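Cycloalternan-forming enzyme (Listeria monocytogenes serovar 1/2a, PDB 5F7U) is a multidomain glycosyl hydrolase family 31 protein, with a TIM barrel, beta-rich domains before and after it, and a family 6 carbohydrate-binding module. Local coordinates at residues 182-187 against 198-202; 119-125 against 136-142; 416-420 against 468-473. The protein carries 1 engineered substitution. One frame throughout, in Å; residues are numbered along the deposited sequence. Where two conformers were deposited one is given.

How the contacts relate
Contacts 1 and 2 are neighbours in the beta-rich N-terminal part, their centres about 13 Å apart. Each joins the two strands of an antiparallel hairpin. They meet where Lys200 reaches strand 106-129; Lys200 O lies 2.8 Å from Val124 N, a probable hydrogen bond. Both mix buried apolar side chains with polar ones nearer the surface. Contact 1 adds a salt bridge; contact 2 adds threonine hydroxyls around a bulge. Contact 3 lies in the TIM-barrel domain, about 61 Å from the centre of contact 2. It joins a loop to a helix start. All three are partly buried, but the chemistry of contact 3 centres on bound sugar.

Contact 1. Residues 182-187 against 198-202; sequences DTAEKV and IQKSP
Lys200 NZ is gripped by two oxygens of segment 182-187. Lys200 NZ makes a salt bridge to Asp182 OD1 at 2.6 Å, on the syn lone pair of that oxygen. Lys200 NZ also gives a hydrogen bond to Thr183 O at 2.9 Å. A water bonded to Asp182 OD2 adds a weak third contact to the amine. The contact spans the antiparallel beta hairpin of strands 186-190 and 194-200, in the galactose mutarotase-like domain. The Lys200 chain is fully extended beyond CG (chi2 -174°), which carries the amine from the Lys200 backbone past the turn before Lys186. On the way Lys200 CD passes Ala184 O at 3.7 Å. The same side chain touches Val124 and Val127 of strand 106-129, so its aliphatic part is buried while its charge is paired.

The backbones are zipped in the regular way. Val187 and Ile198 form a hydrogen-bonded pair, each N giving to the other's O. Lys200 N bonds Glu185 O at 2.9 Å, which extends the pairing past the strand start. Val187 and Ile198 point the same way and lie side by side, with Val187 CG1 3.8 Å from Ile198 CB. On the other face the extended Lys186 chain crosses Gln199 at a slant, and its amine is paired with Glu197. The turn itself is closed from within. Lys186 O takes two bonds from Thr183: one from its N at 2.8 Å, the other from its OG1 at 2.9 Å.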
loop_
_atom_site.group_PDB
_atom_site.type_symbol
_atom_site.label_atom_id
_atom_site.label_comp_id
_atom_site.label_asym_id
_atom_site.label_seq_id
_atom_site.Cartn_x
_atom_site.Cartn_y
_atom_site.Cartn_z
ATOM N N ASP A 182 30.500 11.096 -27.188
ATOM C CA ASP A 182 30.719 9.813 -27.856
ATOM C C ASP A 182 32.199 9.671 -28.181
ATOM O O ASP A 182 32.787 10.551 -28.816
ATOM C CB ASP A 182 29.865 9.760 -29.129
ATOM C CG ASP A 182 29.879 8.409 -29.807
ATOM O OD1 ASP A 182 30.336 7.417 -29.198
ATOM O OD2 ASP A 182 29.392 8.327 -30.957
ATOM N N THR A 183 32.803 8.581 -27.713
ATOM C CA THR A 183 34.230 8.302 -27.932
ATOM C C THR A 183 34.390 6.871 -28.456
ATOM O O THR A 183 33.416 6.127 -28.534
ATOM C CB THR A 183 35.072 8.485 -26.638
ATOM O OG1 THR A 183 34.868 7.370 -25.758
ATOM C CG2 THR A 183 34.725 9.789 -25.908
ATOM N N ALA A 184 35.624 6.482 -28.786
ATOM C CA ALA A 184 35.891 5.149 -29.330
ATOM C C ALA A 184 35.440 4.031 -28.396
ATOM O O ALA A 184 34.902 3.016 -28.851
ATOM C CB ALA A 184 37.372 4.997 -29.668
ATOM N N GLU A 185 35.636 4.238 -27.095
ATOM C CA GLU A 185 35.435 3.185 -26.102
ATOM C C GLU A 185 34.150 3.326 -25.291
ATOM O O GLU A 185 33.722 2.369 -24.655
ATOM C CB GLU A 185 36.625 3.107 -25.139
ATOM C CG GLU A 185 37.992 3.019 -25.812
ATOM C CD GLU A 185 38.669 4.383 -26.008
ATOM O OE1 GLU A 185 37.969 5.428 -26.178
ATOM O OE2 GLU A 185 39.928 4.410 -25.995
ATOM N N LYS A 186 33.559 4.521 -25.296
ATOM C CA LYS A 186 32.515 4.862 -24.325
ATOM C C LYS A 186 31.599 5.947 -24.873
ATOM O O LYS A 186 32.037 6.808 -25.618
ATOM C CB LYS A 186 33.198 5.366 -23.057
ATOM C CG LYS A 186 32.305 5.525 -21.848
ATOM C CD LYS A 186 33.097 6.228 -20.759
ATOM C CE LYS A 186 32.291 6.262 -19.478
ATOM N NZ LYS A 186 33.116 6.800 -18.367
ATOM N N VAL A 187 30.320 5.901 -24.503
ATOM C CA VAL A 187 29.417 7.024 -24.766
ATOM C C VAL A 187 28.786 7.421 -23.435
ATOM O O VAL A 187 28.368 6.551 -22.673
ATOM C CB VAL A 187 28.374 6.717 -25.885
ATOM C CG1 VAL A 187 27.596 5.432 -25.611
ATOM C CG2 VAL A 187 27.436 7.897 -26.109
ATOM N N ILE A 198 28.108 4.475 -20.728
ATOM C CA ILE A 198 27.961 3.215 -21.471
ATOM C C ILE A 198 29.309 2.828 -22.085
ATOM O O ILE A 198 29.776 3.488 -23.003
ATOM C CB ILE A 198 26.871 3.321 -22.565
ATOM C CG1 ILE A 198 25.509 3.670 -21.943
ATOM C CG2 ILE A 198 26.756 2.028 -23.379
ATOM C CD1 ILE A 198 24.611 4.394 -22.911
ATOM N N GLN A 199 29.924 1.775 -21.555
ATOM C CA GLN A 199 31.106 1.189 -22.215
ATOM C C GLN A 199 30.639 0.488 -23.485
ATOM O O GLN A 199 29.533 -0.060 -23.513
ATOM C CB GLN A 199 31.865 0.230 -21.287
ATOM C CG GLN A 199 32.579 0.894 -20.100
ATOM C CD GLN A 199 33.672 1.922 -20.462
ATOM O OE1 GLN A 199 34.344 1.834 -21.505
ATOM N NE2 GLN A 199 33.859 2.906 -19.580
ATOM N N LYS A 200 31.449 0.548 -24.544
ATOM C CA LYS A 200 31.037 0.000 -25.830
ATOM C C LYS A 200 31.472 -1.436 -26.091
ATOM O O LYS A 200 30.806 -2.143 -26.825
ATOM C CB LYS A 200 31.521 0.883 -26.976
ATOM C CG LYS A 200 30.836 2.236 -27.030
ATOM C CD LYS A 200 31.279 2.951 -28.287
ATOM C CE LYS A 200 30.579 4.282 -28.436
ATOM N NZ LYS A 200 31.054 4.938 -29.692
ATOM N N SER A 201 32.592 -1.861 -25.514
ATOM C CA SER A 201 33.149 -3.166 -25.833
ATOM C C SER A 201 33.771 -3.828 -24.597
ATOM O O SER A 201 34.914 -3.529 -24.264
ATOM C CB SER A 201 34.165 -3.040 -26.978
ATOM O OG SER A 201 34.681 -4.316 -27.334
ATOM N N PRO A 202 33.043 -4.719 -23.915
ATOM C CA PRO A 202 31.647 -5.062 -24.224
ATOM C C PRO A 202 30.667 -3.995 -23.729
ATOM O O PRO A 202 31.018 -3.180 -22.847
ATOM C CB PRO A 202 31.440 -6.378 -23.467
ATOM C CG PRO A 202 32.393 -6.302 -22.333
ATOM C CD PRO A 202 33.604 -5.599 -22.871
HETATM O O HOH W 1 29.406 6.029 -32.579
HETATM O O HOH W 2 34.671 -0.297 -24.180
#

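Contact 2. Residues 119-125 against 136-142; sequences EYVQDVT and LNMTATA
Backbone bonds join Glu119-Thr125 to Leu136-Ala142 as an antiparallel hairpin interrupted by a beta bulge. Val121 pairs with Ala140 and Val124 with Met138, both non-hydrogen-bonded pairs. Three steps from Val121 to Val124 face two from Ala140 to Met138, which shifts the register by one. Thr139 faces the extra residue: its O takes Gln122 N at 2.8 Å, and its N gives to Asp123 O at 2.9 Å. Thr141 N to Tyr120 O and Thr125 N to Asn137 O carry the pairing to either side.

Threonine hydroxyls supply the second kind of bond. Thr139 OG1, set between its own backbone N and carbonyl carbon (chi1 48°), accepts from Asp123 N at 3.1 Å. Thr141 OG1 accepts from Tyr120 N at 3.0 Å and sits at the edge of the Tyr120 ring. A water links Thr139 OG1 to Asp123 OD2. Another joins Ala142 O to Glu119 OE1. The Glu119 carboxylate also forms a salt bridge with Lys88 and accepts a hydrogen bond from Trp227.

Apolar contacts lie on the face of Val124 and Met138. Val124 CG1 meets Leu136 CB at 4.3 Å. Tyr203 covers Val121, Val124 and Met138. Met138 has two conformers, so the approach of its sulfur to Val121 is doubtful in detail. The methyls Thr125 CG2 and Thr139 CG2 touch at 3.5 Å. The hydroxyls thus stand in for main-chain acceptors, and Asp123 N is satisfied despite the bulge.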
loop_
_atom_site.group_PDB
_atom_site.type_symbol
_atom_site.label_atom_id
_atom_site.label_comp_id
_atom_site.label_asym_id
_atom_site.label_seq_id
_atom_site.Cartn_x
_atom_site.Cartn_y
_atom_site.Cartn_z
ATOM N N GLU A 119 20.583 -15.221 -26.795
ATOM C CA GLU A 119 21.509 -14.353 -27.525
ATOM C C GLU A 119 21.614 -13.081 -26.700
ATOM O O GLU A 119 20.613 -12.632 -26.116
ATOM C CB GLU A 119 20.969 -14.021 -28.907
ATOM C CG GLU A 119 20.804 -15.239 -29.813
ATOM C CD GLU A 119 20.230 -14.913 -31.181
ATOM O OE1 GLU A 119 19.764 -13.771 -31.427
ATOM O OE2 GLU A 119 20.235 -15.831 -32.022
ATOM N N TYR A 120 22.816 -12.519 -26.615
ATOM C CA TYR A 120 23.041 -11.336 -25.786
ATOM C C TYR A 120 23.673 -10.239 -26.603
ATOM O O TYR A 120 24.263 -10.501 -27.630
ATOM C CB TYR A 120 23.950 -11.649 -24.591
ATOM C CG TYR A 120 23.419 -12.711 -23.659
ATOM C CD1 TYR A 120 22.589 -12.358 -22.584
ATOM C CD2 TYR A 120 23.763 -14.069 -23.830
ATOM C CE1 TYR A 120 22.100 -13.322 -21.708
ATOM C CE2 TYR A 120 23.269 -15.043 -22.964
ATOM C CZ TYR A 120 22.446 -14.653 -21.908
ATOM O OH TYR A 120 21.956 -15.606 -21.040
ATOM N N VAL A 121 23.515 -9.004 -26.141
ATOM C CA VAL A 121 24.236 -7.872 -26.719
ATOM C C VAL A 121 25.726 -8.113 -26.469
ATOM O O VAL A 121 26.124 -8.448 -25.344
ATOM C CB VAL A 121 23.781 -6.527 -26.091
ATOM C CG1 VAL A 121 24.682 -5.390 -26.537
ATOM C CG2 VAL A 121 22.336 -6.222 -26.467
ATOM N N GLN A 122 26.530 -7.955 -27.522
ATOM C CA GLN A 122 27.984 -7.988 -27.396
ATOM C C GLN A 122 28.521 -6.560 -27.250
ATOM O O GLN A 122 28.698 -6.093 -26.122
ATOM C CB GLN A 122 28.633 -8.758 -28.561
ATOM C CG GLN A 122 30.172 -8.748 -28.592
ATOM C CD GLN A 122 30.812 -9.225 -27.299
ATOM O OE1 GLN A 122 30.405 -10.243 -26.728
ATOM N NE2 GLN A 122 31.843 -8.499 -26.834
ATOM N N ASP A 123 28.745 -5.873 -28.378
ATOM C CA ASP A 123 29.314 -4.524 -28.400
ATOM C C ASP A 123 28.372 -3.477 -28.976
ATOM O O ASP A 123 27.501 -3.794 -29.786
ATOM C CB ASP A 123 30.593 -4.505 -29.260
ATOM C CG ASP A 123 31.689 -5.401 -28.713
ATOM O OD1 ASP A 123 31.683 -5.737 -27.523
ATOM O OD2 ASP A 123 32.584 -5.778 -29.494
ATOM N N VAL A 124 28.587 -2.223 -28.579
ATOM C CA VAL A 124 28.030 -1.062 -29.299
ATOM C C VAL A 124 28.957 -0.779 -30.478
ATOM O O VAL A 124 30.146 -0.514 -30.275
ATOM C CB VAL A 124 27.937 0.188 -28.391
ATOM C CG1 VAL A 124 27.408 1.399 -29.164
ATOM C CG2 VAL A 124 27.056 -0.102 -27.176
ATOM N N THR A 125 28.428 -0.853 -31.699
ATOM C CA THR A 125 29.224 -0.586 -32.889
ATOM C C THR A 125 29.093 0.854 -33.373
ATOM O O THR A 125 30.016 1.382 -33.992
ATOM C CB THR A 125 28.906 -1.561 -34.045
ATOM O OG1 THR A 125 27.528 -1.452 -34.399
ATOM C CG2 THR A 125 29.181 -2.976 -33.628
ATOM N N LEU A 136 21.590 2.887 -29.980
ATOM C CA LEU A 136 22.863 2.171 -29.900
ATOM C C LEU A 136 22.761 0.964 -30.818
ATOM O O LEU A 136 21.965 0.068 -30.569
ATOM C CB LEU A 136 23.146 1.736 -28.453
ATOM C CG LEU A 136 23.082 2.804 -27.346
ATOM C CD1 LEU A 136 23.396 2.184 -25.984
ATOM C CD2 LEU A 136 24.037 3.956 -27.609
ATOM N N ASN A 137 23.529 0.974 -31.905
ATOM C CA ASN A 137 23.589 -0.167 -32.815
ATOM C C ASN A 137 24.536 -1.187 -32.227
ATOM O O ASN A 137 25.668 -0.843 -31.859
ATOM C CB ASN A 137 24.031 0.294 -34.200
ATOM C CG ASN A 137 22.970 1.128 -34.889
ATOM O OD1 ASN A 137 21.864 0.651 -35.139
ATOM N ND2 ASN A 137 23.301 2.360 -35.209
ATOM N N MET A 138 24.087 -2.437 -32.145
ATOM C CA MET A 138 24.819 -3.453 -31.407
ATOM C C MET A 138 25.116 -4.708 -32.206
ATOM O O MET A 138 24.417 -5.018 -33.176
ATOM C CB MET A 138 24.040 -3.823 -30.146
ATOM C CG MET A 138 23.980 -2.692 -29.145
ATOM S SD MET A 138 22.653 -2.903 -27.957
ATOM C CE MET A 138 23.306 -1.880 -26.641
ATOM N N THR A 139 26.168 -5.413 -31.796
ATOM C CA THR A 139 26.407 -6.789 -32.263
ATOM C C THR A 139 25.817 -7.735 -31.225
ATOM O O THR A 139 25.510 -7.323 -30.102
ATOM C CB THR A 139 27.884 -7.116 -32.481
ATOM O OG1 THR A 139 28.636 -6.697 -31.337
ATOM C CG2 THR A 139 28.387 -6.418 -33.729
ATOM N N ALA A 140 25.632 -8.988 -31.618
ATOM C CA ALA A 140 25.082 -10.019 -30.747
ATOM C C ALA A 140 26.111 -11.128 -30.537
ATOM O O ALA A 140 26.982 -11.368 -31.381
ATOM C CB ALA A 140 23.796 -10.579 -31.342
ATOM N N THR A 141 26.004 -11.810 -29.409
ATOM C CA THR A 141 26.936 -12.895 -29.071
ATOM C C THR A 141 26.744 -14.159 -29.921
ATOM O O THR A 141 27.667 -14.951 -30.059
ATOM C CB THR A 141 26.811 -13.301 -27.599
ATOM O OG1 THR A 141 25.462 -13.695 -27.332
ATOM C CG2 THR A 141 27.208 -12.180 -26.676
ATOM N N ALA A 142 25.537 -14.342 -30.456
ATOM C CA ALA A 142 25.175 -15.474 -31.302
ATOM C C ALA A 142 24.052 -15.041 -32.221
ATOM O O ALA A 142 23.378 -14.044 -31.946
ATOM C CB ALA A 142 24.738 -16.672 -30.454
HETATM O O HOH W 3 21.475 -12.476 -33.237
HETATM O O HOH W 4 31.222 -7.156 -31.798
#

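Contact 3. Residues 416-420 against 468-473; sequences YTAKK and YEQRDN. With GLC (alpha-D-glucopyranose), chain C; GLC (alpha-D-glucopyranose), chain B.
Tyr416 packs on Gln470, with Tyr416 OH 3.4 Å from Gln470 CB. One face of the Tyr416 ring lies against the alpha-D-glucopyranose of chain C, whose C2 stands 3.8 Å above the ring plane, over its centre. The ring of Tyr468 meets the same sugar at C6, offset toward the rim. A water bridges the two tyrosine hydroxyls. Sugar O6 is held by Tyr416 OH at 2.8 Å and by Gln470 N at 2.9 Å. Glu469 is extended (chi2 178°), and Glu469 OE1 accepts a hydrogen bond from sugar O4 at 2.6 Å. The backbone of Tyr416 grips O2 and O3.

Behind the sugar the Gln470 amide clasps the backbone of Lys419. Gln470 OE1 accepts from Lys419 N at 2.8 Å on a lone pair, and Gln470 NE2 gives to Lys419 O at 3.0 Å. Ala418 CB packs on Glu469 CD. Lys420 NZ reaches Asn473 OD1 at 3.0 Å, from above the amide carbonyl plane.

These residues form part of a glycan pocket with Ala414 and Thr415. Segment 416-420 belongs to the loop between barrel strand 396-399 and helix 439-448. Segment 468-473 opens helix 469-481, which follows the next barrel strand, 452-457, with Tyr468 as its N-cap.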
loop_
_atom_site.group_PDB
_atom_site.type_symbol
_atom_site.label_atom_id
_atom_site.label_comp_id
_atom_site.label_asym_id
_atom_site.label_seq_id
_atom_site.Cartn_x
_atom_site.Cartn_y
_atom_site.Cartn_z
ATOM N N TYR A 416 -39.745 -11.405 -11.440
ATOM C CA TYR A 416 -39.741 -10.596 -12.676
ATOM C C TYR A 416 -40.030 -11.501 -13.881
ATOM O O TYR A 416 -39.868 -12.727 -13.796
ATOM C CB TYR A 416 -38.369 -9.920 -12.880
ATOM C CG TYR A 416 -37.215 -10.906 -12.821
ATOM C CD1 TYR A 416 -36.794 -11.590 -13.975
ATOM C CD2 TYR A 416 -36.571 -11.193 -11.606
ATOM C CE1 TYR A 416 -35.751 -12.512 -13.922
ATOM C CE2 TYR A 416 -35.527 -12.115 -11.546
ATOM C CZ TYR A 416 -35.124 -12.767 -12.702
ATOM O OH TYR A 416 -34.099 -13.668 -12.643
ATOM N N THR A 417 -40.418 -10.898 -15.002
ATOM C CA THR A 417 -40.460 -11.620 -16.265
ATOM C C THR A 417 -39.045 -11.595 -16.835
ATOM O O THR A 417 -38.461 -10.516 -17.031
ATOM C CB THR A 417 -41.486 -11.001 -17.225
ATOM O OG1 THR A 417 -42.776 -11.059 -16.611
ATOM C CG2 THR A 417 -41.531 -11.754 -18.571
ATOM N N ALA A 418 -38.487 -12.783 -17.076
ATOM C CA ALA A 418 -37.125 -12.896 -17.598
ATOM C C ALA A 418 -37.008 -12.204 -18.954
ATOM O O ALA A 418 -37.976 -12.172 -19.734
ATOM C CB ALA A 418 -36.703 -14.350 -17.704
ATOM N N LYS A 419 -35.839 -11.632 -19.210
ATOM C CA LYS A 419 -35.588 -10.928 -20.461
ATOM C C LYS A 419 -34.573 -11.677 -21.304
ATOM O O LYS A 419 -33.558 -12.161 -20.796
ATOM C CB LYS A 419 -35.128 -9.494 -20.204
ATOM C CG LYS A 419 -36.185 -8.584 -19.589
ATOM C CD LYS A 419 -35.619 -7.188 -19.353
ATOM C CE LYS A 419 -36.703 -6.189 -18.957
ATOM N NZ LYS A 419 -37.779 -6.084 -19.966
ATOM N N LYS A 420 -34.878 -11.780 -22.596
ATOM C CA LYS A 420 -33.987 -12.394 -23.574
ATOM C C LYS A 420 -33.027 -11.350 -24.154
ATOM O O LYS A 420 -33.192 -10.142 -23.933
ATOM C CB LYS A 420 -34.812 -13.038 -24.700
ATOM C CG LYS A 420 -35.742 -14.174 -24.274
ATOM C CD LYS A 420 -35.007 -15.503 -24.128
ATOM C CE LYS A 420 -35.954 -16.687 -24.320
ATOM N NZ LYS A 420 -35.419 -17.877 -23.596
ATOM N N TYR A 468 -31.207 -21.852 -14.732
ATOM C CA TYR A 468 -31.700 -20.611 -14.126
ATOM C C TYR A 468 -31.981 -19.631 -15.251
ATOM O O TYR A 468 -31.052 -19.119 -15.890
ATOM C CB TYR A 468 -30.686 -20.022 -13.121
ATOM C CG TYR A 468 -31.297 -19.042 -12.153
ATOM C CD1 TYR A 468 -31.939 -19.490 -10.998
ATOM C CD2 TYR A 468 -31.226 -17.651 -12.382
ATOM C CE1 TYR A 468 -32.506 -18.596 -10.093
ATOM C CE2 TYR A 468 -31.786 -16.745 -11.477
ATOM C CZ TYR A 468 -32.424 -17.223 -10.333
ATOM O OH TYR A 468 -32.998 -16.362 -9.418
ATOM N N GLU A 469 -33.272 -19.400 -15.505
ATOM C CA GLU A 469 -33.728 -18.744 -16.738
ATOM C C GLU A 469 -32.938 -17.498 -17.166
ATOM O O GLU A 469 -32.396 -17.461 -18.282
ATOM C CB GLU A 469 -35.224 -18.438 -16.659
ATOM C CG GLU A 469 -35.828 -17.987 -17.977
ATOM C CD GLU A 469 -37.330 -17.743 -17.894
ATOM O OE1 GLU A 469 -37.890 -17.632 -16.779
ATOM O OE2 GLU A 469 -37.956 -17.635 -18.962
ATOM N N GLN A 470 -32.862 -16.495 -16.286
ATOM C CA GLN A 470 -32.194 -15.234 -16.629
ATOM C C GLN A 470 -30.721 -15.408 -16.948
ATOM O O GLN A 470 -30.220 -14.807 -17.892
ATOM C CB GLN A 470 -32.380 -14.163 -15.541
ATOM C CG GLN A 470 -31.997 -12.750 -15.999
ATOM C CD GLN A 470 -32.770 -12.324 -17.239
ATOM O OE1 GLN A 470 -33.983 -12.450 -17.283
ATOM N NE2 GLN A 470 -32.068 -11.831 -18.250
ATOM N N ARG A 471 -30.050 -16.240 -16.153
ATOM C CA ARG A 471 -28.633 -16.515 -16.315
ATOM C C ARG A 471 -28.413 -17.234 -17.655
ATOM O O ARG A 471 -27.497 -16.878 -18.399
ATOM C CB ARG A 471 -28.148 -17.353 -15.133
ATOM C CG ARG A 471 -26.660 -17.301 -14.838
ATOM C CD ARG A 471 -26.361 -18.393 -13.804
ATOM N NE ARG A 471 -26.107 -19.677 -14.466
ATOM C CZ ARG A 471 -26.476 -20.877 -14.030
ATOM N NH1 ARG A 471 -26.150 -21.937 -14.752
ATOM N NH2 ARG A 471 -27.162 -21.046 -12.897
ATOM N N ASP A 472 -29.271 -18.212 -17.959
ATOM C CA ASP A 472 -29.222 -18.948 -19.235
ATOM C C ASP A 472 -29.419 -18.013 -20.441
ATOM O O ASP A 472 -28.641 -18.061 -21.396
ATOM C CB ASP A 472 -30.220 -20.124 -19.229
ATOM C CG ASP A 472 -29.841 -21.208 -18.224
ATOM O OD1 ASP A 472 -28.621 -21.389 -17.958
ATOM O OD2 ASP A 472 -30.748 -21.872 -17.675
ATOM N N ASN A 473 -30.421 -17.136 -20.361
ATOM C CA ASN A 473 -30.650 -16.104 -21.385
ATOM C C ASN A 473 -29.419 -15.216 -21.621
ATOM O O ASN A 473 -28.986 -15.023 -22.766
ATOM C CB ASN A 473 -31.859 -15.229 -21.016
ATOM C CG ASN A 473 -33.193 -15.960 -21.098
ATOM O OD1 ASN A 473 -33.293 -17.092 -21.570
ATOM N ND2 ASN A 473 -34.240 -15.297 -20.618
HETATM C C1 GLC C . -37.242 -15.243 -10.932
HETATM C C2 GLC C . -38.322 -14.902 -11.970
HETATM C C3 GLC C . -38.614 -16.090 -12.892
HETATM C C4 GLC C . -37.332 -16.639 -13.515
HETATM C C5 GLC C . -36.275 -16.938 -12.441
HETATM C C6 GLC C . -34.932 -17.290 -13.065
HETATM O O2 GLC C . -39.525 -14.489 -11.317
HETATM O O3 GLC C . -39.502 -15.683 -13.937
HETATM O O4 GLC C . -37.621 -17.832 -14.245
HETATM O O5 GLC C . -36.084 -15.797 -11.584
HETATM O O6 GLC C . -34.458 -16.173 -13.829
HETATM C C1 GLC B . -36.138 -20.090 -8.902
HETATM C C2 GLC B . -37.287 -20.681 -8.045
HETATM C C3 GLC B . -38.505 -19.749 -7.895
HETATM C C4 GLC B . -38.093 -18.308 -7.591
HETATM C C5 GLC B . -37.135 -17.908 -8.714
HETATM C C6 GLC B . -36.880 -16.411 -8.841
HETATM O O1 GLC B . -36.350 -20.303 -10.313
HETATM O O2 GLC B . -37.712 -21.932 -8.601
HETATM O O3 GLC B . -39.377 -20.223 -6.866
HETATM O O4 GLC B . -39.237 -17.449 -7.567
HETATM O O5 GLC B . -35.927 -18.684 -8.637
HETATM O O6 GLC B . -37.806 -16.055 -9.878
HETATM O O HOH W 5 -32.989 -13.816 -10.222
HETATM O O HOH W 6 -40.006 -15.267 -16.586
HETATM O O HOH W 7 -36.794 -16.215 -21.115
#